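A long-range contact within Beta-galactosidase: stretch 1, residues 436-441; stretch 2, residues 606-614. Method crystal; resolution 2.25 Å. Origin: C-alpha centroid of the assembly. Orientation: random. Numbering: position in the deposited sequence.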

# COMPACT_ATOMS: atom_id res chain seq x y z
N LYS A 436 18.36 30.90 3.89
CA LYS A 436 17.63 31.89 4.67
C LYS A 436 18.46 33.11 5.05
O LYS A 436 17.91 34.13 5.48
CB LYS A 436 17.05 31.26 5.93
CG LYS A 436 15.87 30.36 5.68
CD LYS A 436 15.49 29.62 6.96
CE LYS A 436 14.29 28.73 6.73
NZ LYS A 436 14.06 27.79 7.88
N GLN A 437 19.77 33.01 4.90
CA GLN A 437 20.65 34.10 5.29
C GLN A 437 21.33 34.69 4.07
O GLN A 437 22.19 35.56 4.19
CB GLN A 437 21.69 33.64 6.33
CG GLN A 437 21.03 33.07 7.59
CD GLN A 437 22.04 32.54 8.61
OE1 GLN A 437 23.19 32.96 8.63
NE2 GLN A 437 21.59 31.62 9.46
N ASN A 438 20.92 34.23 2.89
CA ASN A 438 21.49 34.73 1.64
C ASN A 438 23.01 34.53 1.60
O ASN A 438 23.75 35.36 1.07
CB ASN A 438 21.11 36.20 1.41
CG ASN A 438 19.60 36.44 1.41
OD1 ASN A 438 18.82 35.62 0.90
ND2 ASN A 438 19.18 37.55 2.00
N ILE A 439 23.47 33.44 2.19
CA ILE A 439 24.88 33.09 2.11
C ILE A 439 25.06 32.35 0.81
O ILE A 439 24.45 31.31 0.60
CB ILE A 439 25.34 32.17 3.27
CG1 ILE A 439 24.97 32.75 4.64
CG2 ILE A 439 26.83 31.90 3.18
CD1 ILE A 439 25.92 33.83 5.11
N GLN A 440 25.89 32.89 -0.07
CA GLN A 440 26.13 32.28 -1.37
C GLN A 440 26.77 30.91 -1.17
O GLN A 440 27.78 30.78 -0.48
CB GLN A 440 27.03 33.17 -2.21
CG GLN A 440 27.31 32.62 -3.60
CD GLN A 440 26.08 32.66 -4.51
OE1 GLN A 440 25.07 33.31 -4.20
NE2 GLN A 440 26.17 31.95 -5.64
N THR A 441 26.17 29.88 -1.77
CA THR A 441 26.61 28.51 -1.53
C THR A 441 26.61 27.69 -2.82
O THR A 441 25.76 27.89 -3.69
CB THR A 441 25.69 27.83 -0.51
OG1 THR A 441 24.37 27.80 -1.05
CG2 THR A 441 25.64 28.59 0.78
N GLY A 606 34.77 34.99 8.22
CA GLY A 606 34.54 36.29 7.62
C GLY A 606 33.65 36.27 6.38
O GLY A 606 33.81 37.11 5.50
N VAL A 607 32.72 35.33 6.30
CA VAL A 607 31.81 35.31 5.16
C VAL A 607 30.47 35.90 5.56
O VAL A 607 29.96 35.62 6.63
CB VAL A 607 31.69 33.91 4.50
CG1 VAL A 607 31.89 32.82 5.51
CG2 VAL A 607 30.36 33.77 3.77
N LYS A 608 29.92 36.74 4.69
CA LYS A 608 28.76 37.57 5.01
C LYS A 608 27.61 37.36 4.04
O LYS A 608 27.83 37.04 2.87
CB LYS A 608 29.17 39.05 5.00
CG LYS A 608 30.11 39.45 6.14
CD LYS A 608 30.51 40.92 6.03
CE LYS A 608 31.26 41.38 7.28
NZ LYS A 608 32.41 40.50 7.64
N PRO A 609 26.37 37.54 4.52
CA PRO A 609 25.21 37.54 3.63
C PRO A 609 25.42 38.44 2.42
O PRO A 609 26.09 39.46 2.52
CB PRO A 609 24.10 38.12 4.51
CG PRO A 609 24.46 37.64 5.88
CD PRO A 609 25.98 37.71 5.93
N LEU A 610 24.87 38.04 1.27
CA LEU A 610 24.84 38.89 0.10
C LEU A 610 24.13 40.18 0.47
O LEU A 610 24.58 41.28 0.15
CB LEU A 610 24.03 38.21 -1.01
CG LEU A 610 24.71 37.43 -2.13
CD1 LEU A 610 26.21 37.29 -1.90
CD2 LEU A 610 24.04 36.07 -2.29
N LEU A 611 23.00 40.01 1.15
CA LEU A 611 22.06 41.07 1.47
C LEU A 611 21.26 40.57 2.65
O LEU A 611 21.08 39.36 2.81
CB LEU A 611 21.12 41.28 0.29
CG LEU A 611 20.83 42.66 -0.29
CD1 LEU A 611 22.08 43.53 -0.38
CD2 LEU A 611 20.20 42.48 -1.66
N ASN A 612 20.77 41.47 3.49
CA ASN A 612 19.79 41.11 4.50
C ASN A 612 18.40 41.39 3.96
O ASN A 612 18.13 42.49 3.49
CB ASN A 612 20.02 41.88 5.80
CG ASN A 612 21.25 41.40 6.54
OD1 ASN A 612 21.22 40.36 7.21
ND2 ASN A 612 22.35 42.14 6.41
N THR A 613 17.52 40.39 4.00
CA THR A 613 16.18 40.54 3.45
C THR A 613 15.15 39.83 4.31
O THR A 613 15.50 38.97 5.11
CB THR A 613 16.07 39.98 2.02
OG1 THR A 613 16.35 38.58 2.03
CG2 THR A 613 17.02 40.69 1.07
N PRO A 614 13.88 40.18 4.14
CA PRO A 614 12.78 39.56 4.89
C PRO A 614 12.65 38.09 4.54
O PRO A 614 13.21 37.65 3.53
CB PRO A 614 11.55 40.33 4.40
CG PRO A 614 12.07 41.63 3.92
CD PRO A 614 13.41 41.31 3.32
O HOH W 1 16.34 36.26 4.50
O HOH W 2 20.94 37.39 6.14
O HOH W 3 27.50 35.30 0.57

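Two irregular loop segments, at least 168 residues apart in sequence where they touch, bury 390 Å² between them; their touching parts run with end-to-end directions 125° apart. The closest pair of CA atoms across the contact belongs to I439 and P609, 4.7 Å apart. At the start of stretch 1 the link runs through solvent: water 1 lies within hydrogen-bonding distance of both K436 O (2.8 Å) and T613 O (2.9 Å), bridging the two carbonyls. Q437 contributes mainly its carbonyl, which packs against the proline ring (Q437 O to P609 CB, 3.2 Å) and accepts from water 2, itself a donor to N612 OD1.

N438 is the centre of the contact. With phi/psi of 57/35 and its CA-to-CB bond directed toward stretch 2, it bonds through both backbone and side chain. N438 O accepts a nearly linear hydrogen bond from L610 N (2.9 Å, 177°), while N438 ND2 spends its two protons on L611 O (2.7 Å) and T613 OG1 (3.0 Å). The amide nitrogen is thus fully used, and OD1 is satisfied elsewhere in the structure.

Beyond it the chemistry turns apolar. I439 CG2 meets V607 CG2, and I439 CD1 meets P609 CD, both at 4.0 Å. Q440 closes the interface: its OE1 lies 3.5 Å from L610 CD2, a van der Waals contact, and water 3 joins Q440 N to K608 O.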